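Short chain dehydrogenase (Rhodopseudomonas palustris, PDB 3H7A) probably catalyses the NAD(P)-dependent oxidation or reduction of a substrate that has not been identified. Local coordinates at residues A164-M169 and W234-E239; E85-N90 and R123-L128; N177-H182 and W224-Q229. All blocks are in the same frame, centred on the assembly; numbering follows the deposited sequence.

Contact 1 of 3, residues A164-M169 and W234-E239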
ATOM      1  N   ALA B 164      11.687  -1.572  -6.155  1.00  9.83           N
ATOM      2  CA  ALA B 164      12.594  -1.598  -4.986  1.00 13.25           C
ATOM      3  C   ALA B 164      13.927  -0.901  -5.222  1.00 16.97           C
ATOM      4  O   ALA B 164      14.461  -0.241  -4.309  1.00 20.62           O
ATOM      5  CB  ALA B 164      12.853  -2.990  -4.580  1.00 15.29           C
ATOM      6  N   VAL B 165      14.485  -1.080  -6.416  1.00 19.27           N
ATOM      7  CA  VAL B 165      15.779  -0.488  -6.755  1.00 21.90           C
ATOM      8  C   VAL B 165      15.612   1.025  -6.693  1.00 21.08           C
ATOM      9  O   VAL B 165      16.398   1.712  -6.035  1.00 19.63           O
ATOM     10  CB  VAL B 165      16.303  -0.988  -8.143  1.00 25.25           C
ATOM     11  CG1 VAL B 165      17.420  -0.099  -8.687  1.00 16.48           C
ATOM     12  CG2 VAL B 165      16.793  -2.428  -8.054  1.00 18.05           C
ATOM     13  N   ALA B 166      14.551   1.519  -7.335  1.00 15.04           N
ATOM     14  CA  ALA B 166      14.185   2.938  -7.306  1.00 20.07           C
ATOM     15  C   ALA B 166      14.000   3.470  -5.881  1.00 23.28           C
ATOM     16  O   ALA B 166      14.592   4.485  -5.543  1.00 19.44           O
ATOM     17  CB  ALA B 166      12.944   3.200  -8.160  1.00 18.28           C
ATOM     18  N   GLN B 167      13.236   2.758  -5.040  1.00 20.76           N
ATOM     19  CA  GLN B 167      13.010   3.166  -3.647  1.00 20.40           C
ATOM     20  C   GLN B 167      14.313   3.283  -2.880  1.00 23.35           C
ATOM     21  O   GLN B 167      14.558   4.302  -2.234  1.00 26.86           O
ATOM     22  CB  GLN B 167      12.089   2.187  -2.917  1.00 18.18           C
ATOM     23  CG  GLN B 167      10.644   2.230  -3.356  1.00 23.08           C
ATOM     24  CD  GLN B 167       9.746   1.514  -2.376  1.00 17.58           C
ATOM     25  OE1 GLN B 167      10.220   0.970  -1.370  1.00 27.97           O
ATOM     26  NE2 GLN B 167       8.452   1.495  -2.661  1.00 27.05           N
ATOM     27  N   SER B 168      15.145   2.248  -2.973  1.00 22.17           N
ATOM     28  CA  SER B 168      16.438   2.211  -2.295  1.00 23.41           C
ATOM     29  C   SER B 168      17.405   3.282  -2.784  1.00 26.83           C
ATOM     30  O   SER B 168      18.192   3.840  -2.001  1.00 25.79           O
ATOM     31  CB  SER B 168      17.073   0.844  -2.487  1.00 27.66           C
ATOM     32  OG  SER B 168      16.348  -0.137  -1.773  1.00 24.24           O
ATOM     33  N   MET B 169      17.359   3.557  -4.082  1.00 22.19           N
ATOM     34  CA  MET B 169      18.229   4.579  -4.639  1.00 24.88           C
ATOM     35  C   MET B 169      17.738   5.923  -4.138  1.00 20.84           C
ATOM     36  O   MET B 169      18.538   6.774  -3.768  1.00 24.76           O
ATOM     37  CB  MET B 169      18.259   4.521  -6.169  1.00 21.45           C
ATOM     38  CG  MET B 169      19.128   3.371  -6.758  1.00 21.42           C
ATOM     39  SD  MET B 169      19.253   3.335  -8.560  1.00 12.61           S
ATOM     40  CE  MET B 169      19.808   5.009  -8.867  1.00 20.25           C
ATOM     41  N   TRP B 234       9.830  17.312  -4.092  1.00 31.70           N
ATOM     42  CA  TRP B 234       9.978  16.232  -5.070  1.00 27.14           C
ATOM     43  C   TRP B 234       9.011  15.121  -4.774  1.00 24.38           C
ATOM     44  O   TRP B 234       8.768  14.793  -3.608  1.00 26.79           O
ATOM     45  CB  TRP B 234      11.376  15.632  -5.033  1.00 24.58           C
ATOM     46  CG  TRP B 234      12.431  16.447  -5.722  1.00 24.74           C
ATOM     47  CD1 TRP B 234      12.249  17.453  -6.648  1.00 28.72           C
ATOM     48  CD2 TRP B 234      13.839  16.283  -5.580  1.00 24.26           C
ATOM     49  NE1 TRP B 234      13.468  17.938  -7.062  1.00 25.34           N
ATOM     50  CE2 TRP B 234      14.460  17.234  -6.419  1.00 17.21           C
ATOM     51  CE3 TRP B 234      14.646  15.421  -4.814  1.00 10.47           C
ATOM     52  CZ2 TRP B 234      15.844  17.342  -6.518  1.00 25.35           C
ATOM     53  CZ3 TRP B 234      16.028  15.542  -4.905  1.00 25.18           C
ATOM     54  CH2 TRP B 234      16.609  16.495  -5.747  1.00 25.31           C
ATOM     55  N   THR B 235       8.492  14.527  -5.840  1.00 26.67           N
ATOM     56  CA  THR B 235       7.664  13.333  -5.768  1.00 23.43           C
ATOM     57  C   THR B 235       8.552  12.130  -6.106  1.00 28.62           C
ATOM     58  O   THR B 235       9.298  12.176  -7.084  1.00 29.58           O
ATOM     59  CB  THR B 235       6.514  13.439  -6.795  1.00 26.81           C
ATOM     60  OG1 THR B 235       5.739  14.608  -6.514  1.00 36.74           O
ATOM     61  CG2 THR B 235       5.612  12.245  -6.750  1.00 23.12           C
ATOM     62  N   PHE B 236       8.490  11.058  -5.311  1.00 24.21           N
ATOM     63  CA  PHE B 236       9.178   9.833  -5.700  1.00 25.29           C
ATOM     64  C   PHE B 236       8.373   9.043  -6.718  1.00 26.28           C
ATOM     65  O   PHE B 236       8.883   8.706  -7.768  1.00 30.13           O
ATOM     66  CB  PHE B 236       9.553   8.941  -4.510  1.00 22.53           C
ATOM     67  CG  PHE B 236       9.911   7.527  -4.914  1.00 25.49           C
ATOM     68  CD1 PHE B 236      11.115   7.254  -5.558  1.00 23.83           C
ATOM     69  CD2 PHE B 236       9.024   6.469  -4.668  1.00 19.10           C
ATOM     70  CE1 PHE B 236      11.443   5.947  -5.970  1.00 19.16           C
ATOM     71  CE2 PHE B 236       9.330   5.168  -5.083  1.00 12.61           C
ATOM     72  CZ  PHE B 236      10.548   4.904  -5.734  1.00 20.82           C
ATOM     73  N   GLU B 237       7.115   8.747  -6.405  1.00 24.78           N
ATOM     74  CA  GLU B 237       6.302   7.890  -7.257  1.00 18.35           C
ATOM     75  C   GLU B 237       5.027   8.587  -7.664  1.00 21.84           C
ATOM     76  O   GLU B 237       4.393   9.248  -6.854  1.00 21.89           O
ATOM     77  CB  GLU B 237       5.941   6.613  -6.511  1.00 20.30           C
ATOM     78  CG  GLU B 237       5.523   5.458  -7.380  1.00 21.13           C
ATOM     79  CD  GLU B 237       5.546   4.157  -6.607  1.00 29.91           C
ATOM     80  OE1 GLU B 237       4.965   4.106  -5.506  1.00 31.41           O
ATOM     81  OE2 GLU B 237       6.159   3.186  -7.089  1.00 24.77           O
ATOM     82  N   MET B 238       4.643   8.410  -8.920  1.00 22.86           N
ATOM     83  CA  MET B 238       3.473   9.075  -9.471  1.00 30.27           C
ATOM     84  C   MET B 238       2.828   8.101 -10.444  1.00 30.99           C
ATOM     85  O   MET B 238       3.534   7.419 -11.188  1.00 31.14           O
ATOM     86  CB  MET B 238       3.920  10.343 -10.203  1.00 32.95           C
ATOM     87  CG  MET B 238       2.868  11.403 -10.268  1.00 41.06           C
ATOM     88  SD  MET B 238       3.424  12.980 -10.908  1.00 32.01           S
ATOM     89  CE  MET B 238       3.649  12.633 -12.645  1.00 27.46           C
ATOM     90  N   GLU B 239       1.501   8.016 -10.437  1.00 30.46           N
ATOM     91  CA  GLU B 239       0.792   7.148 -11.380  1.00 31.84           C
ATOM     92  C   GLU B 239      -0.114   7.955 -12.299  1.00 28.08           C
ATOM     93  O   GLU B 239      -0.845   8.823 -11.833  1.00 36.62           O
ATOM     94  CB  GLU B 239      -0.021   6.061 -10.655  1.00 29.47           C
ATOM     95  CG  GLU B 239      -0.628   5.045 -11.622  1.00 41.61           C
ATOM     96  CD  GLU B 239      -1.393   3.902 -10.958  1.00 43.09           C
ATOM     97  OE1 GLU B 239      -1.376   3.773  -9.712  1.00 43.97           O
ATOM     98  OE2 GLU B 239      -2.013   3.118 -11.718  1.00 52.91           O
TER

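Contact 2 of 3, residues E85-N90 and R123-L128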
ATOM      1  N   GLU B  85      22.569  14.765 -17.048  1.00 21.93           N
ATOM      2  CA  GLU B  85      21.641  15.380 -16.080  1.00 29.29           C
ATOM      3  C   GLU B  85      20.349  14.626 -15.797  1.00 28.05           C
ATOM      4  O   GLU B  85      19.765  14.783 -14.726  1.00 31.03           O
ATOM      5  CB  GLU B  85      21.319  16.817 -16.467  1.00 29.59           C
ATOM      6  CG  GLU B  85      22.247  17.755 -15.754  1.00 41.40           C
ATOM      7  CD  GLU B  85      22.205  19.158 -16.264  1.00 43.57           C
ATOM      8  OE1 GLU B  85      21.118  19.608 -16.697  1.00 35.37           O
ATOM      9  OE2 GLU B  85      23.276  19.813 -16.215  1.00 40.18           O
ATOM     10  N   VAL B  86      19.888  13.844 -16.769  1.00 29.59           N
ATOM     11  CA  VAL B  86      18.667  13.058 -16.622  1.00 26.58           C
ATOM     12  C   VAL B  86      18.879  11.695 -17.272  1.00 26.03           C
ATOM     13  O   VAL B  86      19.346  11.634 -18.397  1.00 26.61           O
ATOM     14  CB  VAL B  86      17.448  13.765 -17.276  1.00 25.27           C
ATOM     15  CG1 VAL B  86      16.147  12.967 -17.068  1.00 21.06           C
ATOM     16  CG2 VAL B  86      17.271  15.167 -16.732  1.00 18.34           C
ATOM     17  N   THR B  87      18.578  10.609 -16.552  1.00 21.10           N
ATOM     18  CA  THR B  87      18.449   9.284 -17.182  1.00 22.93           C
ATOM     19  C   THR B  87      16.994   8.841 -17.090  1.00 22.04           C
ATOM     20  O   THR B  87      16.414   8.889 -16.017  1.00 25.09           O
ATOM     21  CB  THR B  87      19.340   8.221 -16.497  1.00 23.99           C
ATOM     22  OG1 THR B  87      20.712   8.534 -16.734  1.00 25.71           O
ATOM     23  CG2 THR B  87      19.061   6.793 -17.040  1.00 16.61           C
ATOM     24  N   ILE B  88      16.401   8.434 -18.207  1.00 22.17           N
ATOM     25  CA  ILE B  88      15.060   7.880 -18.176  1.00 21.84           C
ATOM     26  C   ILE B  88      15.145   6.441 -18.649  1.00 23.60           C
ATOM     27  O   ILE B  88      15.529   6.169 -19.794  1.00 19.57           O
ATOM     28  CB  ILE B  88      14.086   8.712 -19.012  1.00 26.59           C
ATOM     29  CG1 ILE B  88      14.004  10.111 -18.424  1.00 29.29           C
ATOM     30  CG2 ILE B  88      12.700   8.093 -18.995  1.00 27.19           C
ATOM     31  CD1 ILE B  88      13.903  11.167 -19.429  1.00 33.90           C
ATOM     32  N   PHE B  89      14.845   5.517 -17.735  1.00 21.90           N
ATOM     33  CA  PHE B  89      14.873   4.093 -18.028  1.00 19.92           C
ATOM     34  C   PHE B  89      13.474   3.603 -18.385  1.00 24.76           C
ATOM     35  O   PHE B  89      12.589   3.529 -17.535  1.00 26.71           O
ATOM     36  CB  PHE B  89      15.426   3.296 -16.849  1.00 18.99           C
ATOM     37  CG  PHE B  89      15.526   1.833 -17.128  1.00 15.46           C
ATOM     38  CD1 PHE B  89      16.594   1.319 -17.865  1.00 12.63           C
ATOM     39  CD2 PHE B  89      14.514   0.958 -16.701  1.00 25.10           C
ATOM     40  CE1 PHE B  89      16.691  -0.043 -18.143  1.00 20.20           C
ATOM     41  CE2 PHE B  89      14.584  -0.396 -16.988  1.00 23.05           C
ATOM     42  CZ  PHE B  89      15.682  -0.907 -17.703  1.00 21.03           C
ATOM     43  N   ASN B  90      13.298   3.253 -19.650  1.00 28.11           N
ATOM     44  CA  ASN B  90      11.988   2.945 -20.195  1.00 27.89           C
ATOM     45  C   ASN B  90      12.034   1.634 -20.967  1.00 28.32           C
ATOM     46  O   ASN B  90      11.882   1.600 -22.177  1.00 30.07           O
ATOM     47  CB  ASN B  90      11.541   4.098 -21.097  1.00 25.71           C
ATOM     48  CG  ASN B  90      10.155   3.897 -21.663  1.00 32.53           C
ATOM     49  OD1 ASN B  90       9.165   3.922 -20.931  1.00 33.17           O
ATOM     50  ND2 ASN B  90      10.075   3.703 -22.982  1.00 30.02           N
ATOM     51  N   ARG B 123      22.608   2.722 -11.155  1.00 25.30           N
ATOM     52  CA  ARG B 123      23.900   2.767 -10.468  1.00 23.14           C
ATOM     53  C   ARG B 123      24.949   3.562 -11.234  1.00 28.19           C
ATOM     54  O   ARG B 123      25.647   4.410 -10.660  1.00 26.01           O
ATOM     55  CB  ARG B 123      24.420   1.345 -10.209  1.00 24.14           C
ATOM     56  CG  ARG B 123      25.696   1.309  -9.361  1.00 22.46           C
ATOM     57  CD  ARG B 123      26.378  -0.053  -9.419  1.00 27.86           C
ATOM     58  NE  ARG B 123      26.802  -0.399 -10.778  1.00 30.83           N
ATOM     59  CZ  ARG B 123      27.067  -1.632 -11.197  1.00 30.89           C
ATOM     60  NH1 ARG B 123      26.956  -2.661 -10.361  1.00 25.27           N
ATOM     61  NH2 ARG B 123      27.444  -1.837 -12.454  1.00 25.87           N
ATOM     62  N   GLU B 124      25.038   3.309 -12.535  1.00 27.85           N
ATOM     63  CA  GLU B 124      26.001   4.016 -13.370  1.00 26.18           C
ATOM     64  C   GLU B 124      25.633   5.478 -13.599  1.00 29.63           C
ATOM     65  O   GLU B 124      26.524   6.317 -13.641  1.00 30.54           O
ATOM     66  CB  GLU B 124      26.255   3.268 -14.689  1.00 23.65           C
ATOM     67  CG  GLU B 124      26.891   1.880 -14.492  1.00 28.42           C
ATOM     68  CD  GLU B 124      28.135   1.897 -13.587  1.00 34.46           C
ATOM     69  OE1 GLU B 124      29.097   2.647 -13.882  1.00 33.67           O
ATOM     70  OE2 GLU B 124      28.149   1.153 -12.578  1.00 30.28           O
ATOM     71  N   SER B 125      24.339   5.782 -13.739  1.00 28.04           N
ATOM     72  CA  SER B 125      23.886   7.170 -13.783  1.00 23.54           C
ATOM     73  C   SER B 125      24.214   7.924 -12.494  1.00 28.05           C
ATOM     74  O   SER B 125      24.685   9.044 -12.548  1.00 26.75           O
ATOM     75  CB  SER B 125      22.394   7.242 -14.055  1.00 27.13           C
ATOM     76  OG  SER B 125      22.123   6.785 -15.366  1.00 23.81           O
ATOM     77  N   ALA B 126      23.970   7.291 -11.346  1.00 22.06           N
ATOM     78  CA  ALA B 126      24.310   7.853 -10.048  1.00 26.46           C
ATOM     79  C   ALA B 126      25.808   8.153  -9.926  1.00 29.17           C
ATOM     80  O   ALA B 126      26.180   9.203  -9.424  1.00 30.47           O
ATOM     81  CB  ALA B 126      23.882   6.901  -8.947  1.00 22.73           C
ATOM     82  N   ARG B 127      26.660   7.224 -10.367  1.00 31.91           N
ATOM     83  CA  ARG B 127      28.105   7.428 -10.339  1.00 28.26           C
ATOM     84  C   ARG B 127      28.470   8.693 -11.105  1.00 30.05           C
ATOM     85  O   ARG B 127      29.154   9.564 -10.573  1.00 26.82           O
ATOM     86  CB  ARG B 127      28.849   6.221 -10.908  1.00 32.12           C
ATOM     87  CG  ARG B 127      30.368   6.341 -10.820  1.00 24.99           C
ATOM     88  CD  ARG B 127      31.116   5.178 -11.496  1.00 29.07           C
ATOM     89  NE  ARG B 127      30.527   4.786 -12.778  1.00 39.99           N
ATOM     90  CZ  ARG B 127      30.801   5.339 -13.964  1.00 34.94           C
ATOM     91  NH1 ARG B 127      31.681   6.332 -14.083  1.00 37.39           N
ATOM     92  NH2 ARG B 127      30.180   4.888 -15.046  1.00 33.15           N
ATOM     93  N   LEU B 128      27.968   8.809 -12.331  1.00 28.29           N
ATOM     94  CA  LEU B 128      28.257   9.977 -13.167  1.00 24.65           C
ATOM     95  C   LEU B 128      27.683  11.279 -12.612  1.00 30.18           C
ATOM     96  O   LEU B 128      28.385  12.297 -12.579  1.00 27.62           O
ATOM     97  CB  LEU B 128      27.773   9.745 -14.597  1.00 21.36           C
ATOM     98  CG  LEU B 128      28.417   8.557 -15.308  1.00 17.59           C
ATOM     99  CD1 LEU B 128      27.591   8.137 -16.494  1.00 19.60           C
ATOM    100  CD2 LEU B 128      29.842   8.845 -15.725  1.00 23.71           C
TER

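Contact 3 of 3, residues N177-H182 and W224-Q229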
ATOM      1  N   ASN B 177      21.055  15.181  -3.607  1.00 28.09           N
ATOM      2  CA  ASN B 177      20.647  16.046  -4.735  1.00 28.02           C
ATOM      3  C   ASN B 177      20.321  15.317  -6.038  1.00 29.43           C
ATOM      4  O   ASN B 177      20.322  15.908  -7.133  1.00 30.86           O
ATOM      5  CB  ASN B 177      21.645  17.216  -4.930  1.00 27.42           C
ATOM      6  CG  ASN B 177      21.043  18.400  -5.669  1.00 37.26           C
ATOM      7  OD1 ASN B 177      19.862  18.703  -5.536  1.00 45.00           O
ATOM      8  ND2 ASN B 177      21.866  19.073  -6.458  1.00 33.45           N
ATOM      9  N   ILE B 178      20.008  14.035  -5.919  1.00 22.58           N
ATOM     10  CA  ILE B 178      19.492  13.291  -7.062  1.00 23.80           C
ATOM     11  C   ILE B 178      18.006  12.977  -6.896  1.00 21.59           C
ATOM     12  O   ILE B 178      17.611  12.263  -5.987  1.00 25.96           O
ATOM     13  CB  ILE B 178      20.309  12.010  -7.319  1.00 24.51           C
ATOM     14  CG1 ILE B 178      21.808  12.336  -7.188  1.00 24.08           C
ATOM     15  CG2 ILE B 178      19.894  11.377  -8.641  1.00 17.00           C
ATOM     16  CD1 ILE B 178      22.671  11.856  -8.259  1.00 27.17           C
ATOM     17  N   HIS B 179      17.189  13.512  -7.793  1.00 19.03           N
ATOM     18  CA  HIS B 179      15.777  13.212  -7.813  1.00 20.73           C
ATOM     19  C   HIS B 179      15.552  11.875  -8.509  1.00 24.41           C
ATOM     20  O   HIS B 179      15.434  11.810  -9.741  1.00 21.51           O
ATOM     21  CB  HIS B 179      15.019  14.321  -8.552  1.00 21.32           C
ATOM     22  CG  HIS B 179      13.525  14.178  -8.533  1.00 24.39           C
ATOM     23  ND1 HIS B 179      12.690  15.114  -9.104  1.00 32.93           N
ATOM     24  CD2 HIS B 179      12.715  13.223  -8.011  1.00 26.67           C
ATOM     25  CE1 HIS B 179      11.434  14.737  -8.948  1.00 30.13           C
ATOM     26  NE2 HIS B 179      11.420  13.591  -8.291  1.00 30.82           N
ATOM     27  N   VAL B 180      15.469  10.813  -7.717  1.00 21.52           N
ATOM     28  CA  VAL B 180      15.093   9.504  -8.246  1.00 21.49           C
ATOM     29  C   VAL B 180      13.572   9.459  -8.257  1.00 23.46           C
ATOM     30  O   VAL B 180      12.939   9.847  -7.276  1.00 24.36           O
ATOM     31  CB  VAL B 180      15.659   8.342  -7.385  1.00 20.70           C
ATOM     32  CG1 VAL B 180      15.385   6.996  -8.029  1.00 21.10           C
ATOM     33  CG2 VAL B 180      17.149   8.512  -7.177  1.00 18.61           C
ATOM     34  N   ALA B 181      12.978   9.026  -9.369  1.00 20.97           N
ATOM     35  CA  ALA B 181      11.528   8.903  -9.432  1.00 16.76           C
ATOM     36  C   ALA B 181      11.080   7.650 -10.177  1.00 13.47           C
ATOM     37  O   ALA B 181      11.857   7.026 -10.926  1.00 12.58           O
ATOM     38  CB  ALA B 181      10.866  10.170 -10.028  1.00 16.34           C
ATOM     39  N   HIS B 182       9.815   7.294  -9.973  1.00 24.05           N
ATOM     40  CA  HIS B 182       9.230   6.095 -10.548  1.00 20.89           C
ATOM     41  C   HIS B 182       7.854   6.459 -11.103  1.00 19.28           C
ATOM     42  O   HIS B 182       6.936   6.754 -10.347  1.00 20.77           O
ATOM     43  CB  HIS B 182       9.109   5.037  -9.447  1.00 24.99           C
ATOM     44  CG  HIS B 182       8.731   3.673  -9.935  1.00 31.96           C
ATOM     45  ND1 HIS B 182       7.716   2.932  -9.361  1.00 30.91           N
ATOM     46  CD2 HIS B 182       9.252   2.899 -10.915  1.00 32.24           C
ATOM     47  CE1 HIS B 182       7.615   1.772  -9.984  1.00 33.71           C
ATOM     48  NE2 HIS B 182       8.535   1.726 -10.930  1.00 25.85           N
ATOM     49  N   TRP B 224       8.467  15.363 -17.876  1.00 23.06           N
ATOM     50  CA  TRP B 224       8.862  16.775 -17.836  1.00 24.47           C
ATOM     51  C   TRP B 224       8.372  17.457 -16.553  1.00 29.37           C
ATOM     52  O   TRP B 224       9.115  18.213 -15.926  1.00 26.79           O
ATOM     53  CB  TRP B 224       8.420  17.553 -19.093  1.00 26.16           C
ATOM     54  CG  TRP B 224       8.980  18.974 -19.081  1.00 31.59           C
ATOM     55  CD1 TRP B 224       8.276  20.134 -18.935  1.00 30.02           C
ATOM     56  CD2 TRP B 224      10.366  19.356 -19.166  1.00 28.86           C
ATOM     57  NE1 TRP B 224       9.134  21.218 -18.937  1.00 24.91           N
ATOM     58  CE2 TRP B 224      10.419  20.765 -19.078  1.00 27.18           C
ATOM     59  CE3 TRP B 224      11.565  18.643 -19.323  1.00 31.78           C
ATOM     60  CZ2 TRP B 224      11.624  21.474 -19.129  1.00 30.63           C
ATOM     61  CZ3 TRP B 224      12.760  19.347 -19.388  1.00 31.06           C
ATOM     62  CH2 TRP B 224      12.782  20.751 -19.275  1.00 30.39           C
ATOM     63  N   GLN B 225       7.139  17.154 -16.147  1.00 26.56           N
ATOM     64  CA  GLN B 225       6.625  17.617 -14.865  1.00 31.26           C
ATOM     65  C   GLN B 225       7.533  17.198 -13.692  1.00 30.83           C
ATOM     66  O   GLN B 225       7.875  18.022 -12.841  1.00 32.44           O
ATOM     67  CB  GLN B 225       5.197  17.119 -14.649  1.00 32.32           C
ATOM     68  CG  GLN B 225       4.514  17.751 -13.442  1.00 48.04           C
ATOM     69  CD  GLN B 225       3.473  16.854 -12.798  1.00 48.09           C
ATOM     70  OE1 GLN B 225       3.309  16.863 -11.575  1.00 44.17           O
ATOM     71  NE2 GLN B 225       2.761  16.082 -13.616  1.00 40.44           N
ATOM     72  N   LEU B 226       7.937  15.928 -13.658  1.00 30.24           N
ATOM     73  CA  LEU B 226       8.852  15.455 -12.615  1.00 24.72           C
ATOM     74  C   LEU B 226      10.195  16.172 -12.702  1.00 30.33           C
ATOM     75  O   LEU B 226      10.772  16.553 -11.670  1.00 26.77           O
ATOM     76  CB  LEU B 226       9.044  13.936 -12.692  1.00 28.33           C
ATOM     77  CG  LEU B 226       7.923  13.048 -12.144  1.00 27.64           C
ATOM     78  CD1 LEU B 226       8.118  11.599 -12.548  1.00 23.02           C
ATOM     79  CD2 LEU B 226       7.812  13.188 -10.624  1.00 29.80           C
ATOM     80  N   TYR B 227      10.681  16.374 -13.929  1.00 29.45           N
ATOM     81  CA  TYR B 227      11.922  17.107 -14.133  1.00 29.14           C
ATOM     82  C   TYR B 227      11.827  18.495 -13.501  1.00 31.68           C
ATOM     83  O   TYR B 227      12.746  18.922 -12.818  1.00 29.85           O
ATOM     84  CB  TYR B 227      12.325  17.218 -15.620  1.00 29.99           C
ATOM     85  CG  TYR B 227      13.569  18.081 -15.773  1.00 20.44           C
ATOM     86  CD1 TYR B 227      14.825  17.568 -15.498  1.00 28.32           C
ATOM     87  CD2 TYR B 227      13.472  19.428 -16.107  1.00 31.69           C
ATOM     88  CE1 TYR B 227      15.953  18.357 -15.580  1.00 22.77           C
ATOM     89  CE2 TYR B 227      14.598  20.217 -16.208  1.00 19.80           C
ATOM     90  CZ  TYR B 227      15.827  19.676 -15.942  1.00 26.66           C
ATOM     91  OH  TYR B 227      16.947  20.455 -16.021  1.00 27.25           O
ATOM     92  N   GLN B 228      10.701  19.173 -13.719  1.00 28.94           N
ATOM     93  CA  GLN B 228      10.518  20.556 -13.281  1.00 33.87           C
ATOM     94  C   GLN B 228      10.384  20.803 -11.766  1.00 35.60           C
ATOM     95  O   GLN B 228      10.541  21.938 -11.317  1.00 38.45           O
ATOM     96  CB  GLN B 228       9.335  21.180 -14.014  1.00 36.35           C
ATOM     97  CG  GLN B 228       9.549  21.367 -15.505  1.00 43.39           C
ATOM     98  CD  GLN B 228      10.287  22.646 -15.848  1.00 57.20           C
ATOM     99  OE1 GLN B 228       9.683  23.601 -16.347  1.00 60.32           O
ATOM    100  NE2 GLN B 228      11.597  22.673 -15.596  1.00 51.60           N
ATOM    101  N   GLN B 229      10.087  19.758 -10.995  1.00 32.10           N
ATOM    102  CA  GLN B 229       9.883  19.886  -9.550  1.00 27.98           C
ATOM    103  C   GLN B 229      11.125  20.370  -8.809  1.00 31.73           C
ATOM    104  O   GLN B 229      12.204  19.798  -8.981  1.00 31.63           O
ATOM    105  CB  GLN B 229       9.467  18.550  -8.942  1.00 25.47           C
ATOM    106  CG  GLN B 229       8.119  18.052  -9.377  1.00 22.36           C
ATOM    107  CD  GLN B 229       7.733  16.785  -8.663  1.00 32.69           C
ATOM    108  OE1 GLN B 229       8.590  16.023  -8.232  1.00 25.84           O
ATOM    109  NE2 GLN B 229       6.432  16.555  -8.527  1.00 27.10           N
TER

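Contact 1 of 3, residues A164-M169 and W234-E239
The phenyl ring of F236 packs against A166 and Q167, joining segment 234-239, which carries the last strand of this Rossmann-type sheet, to helix 153-173, which flanks the sheet. The far end of the ring does the touching. Its CZ lies 3.6 Å from Q167 CG and 3.5 Å from Q167 N, while CE1 comes to 3.5 Å from A166 O. A166 CB completes the apolar part, 3.8 Å from F236 CZ. Ring and glutamine side chain cross at about a right angle, with the amide plane turned 75° from the ring, so Q167 meets the phenyl through its methylene carbon and not by amide stacking. Alanine suits the helix here because its single methyl lets the ring come up against the backbone; A166 also rests on F139 of strand 135-142. Glutamine combines an aliphatic stem for the ring with a polar end, whose OE1 accepts a hydrogen bond from G148 N of the second subunit. Were F236 an alanine, a gap would probably open beside A166 and the Q167 stem would lose its aromatic neighbour. What directs the ring is its first torsion, with CG anti to the backbone N (chi1 164°), together with backbone pairing to H182, on whose side chain F236 also packs. The next residue, E237, adds a polar tie to the same helix: its OE2 receives both R163 NE, in a salt bridge, and H182 ND1.

Contact 2 of 3, residues E85-N90 and R123-L128
On helix 104-132, which T87 and S125 join to strand 84-89, the flat guanidinium of R127 takes the E124 carboxylate at its edge, in its plane. R127 grips side-on, with NE at 2.8 Å and NH2 at 2.7 Å from the same oxygen, E124 OE1. The other oxygen, OE2, offers its anti lone pair to R123 NE at 2.7 Å and lies 21° out of the guanidinium plane of R123. One glutamate thus bridges two arginines on the helix, and probably offsets part of their charge; R123 NH1 also reaches D104 of the second subunit.

Across the contact, T87 OG1 donates to S125 OG over 2.6 Å. S125 OG stands anti to its carbonyl carbon (chi1 -67°), a placement that also lets it hydrogen-bond to S121 O one turn earlier; the buried chain runs from T87 OG1 through S125 OG to S121 O. Threonine suits the strand through its beta-branch, whose CG2 sits 3.5 Å from S125 OG, and serine is small enough for the helix to come close, the two CA atoms being 6.8 Å apart. Such packing of a helix over a central parallel strand is typical of the Rossmann-type core of short-chain dehydrogenases.

Contact 3 of 3, residues N177-H182 and W224-Q229
In the parallel alpha/beta sheet of the Rossmann-type fold, H179 and A181 of strand 178-185 face the C-terminal end of helix 216-228, where L226 and Q229 receive them. The leading atom is H179 CE1, the carbon between the two ring nitrogens and hence electron-poor, which suits it to oxygen neighbours. Q229 OE1 lies 3.2 Å from it, at the ring edge and near its plane, while L226 O approaches CE1 obliquely at 3.3 Å. Imidazole and amide planes are only 2° apart, although the two side chains cross at about a right angle. Further along the strand, A181 CB meets L226 CD1 at 4.0 Å; a small methyl here lets the leucine lie against the sheet.

With CG anti to the backbone N (chi1 -175°), the H179 ring is carried out toward the helix end, and both nitrogens are engaged: NE2 with T235 O and ND1 with K136 NZ. A lysine donor at ND1 and a carbonyl acceptor at NE2 would favour the neutral form protonated on NE2. Q229 OE1 is in turn held by T235 N. K136 NZ also bonds to the carbonyl oxygens of L226, Y227 and Q229, which probably puts a positive charge by the partly negative C-terminal end of the helix. Strand 178-185, helix 216-228 and the neighbouring parallel strand 237-240 together make a beta-alpha-beta crossover, the recurring unit of the Rossmann fold.

In the fold
All three contacts pack against one parallel sheet. Contacts 1 and 3, with centres about 10 Å apart, are the most closely tied: F236 O lies 3.3 Å from A181 CB, and W234 stacks on the H179 ring. Contact 3 is nested within the loop that contact 1 closes. Contact 2 is centred about 12 Å from contact 3 and about 14 Å from contact 1; V86 CG2 reaches Y227 CE1 at 3.6 Å, and M169 CE packs 4.3 Å from R123 N. Contacts 1 and 2 both meet the second subunit, whereas 1 and 3 meet the third. Just beyond strand 84-89, N90 ND2 bonds to G14 O, in the glycine-rich segment that probably binds the cofactor.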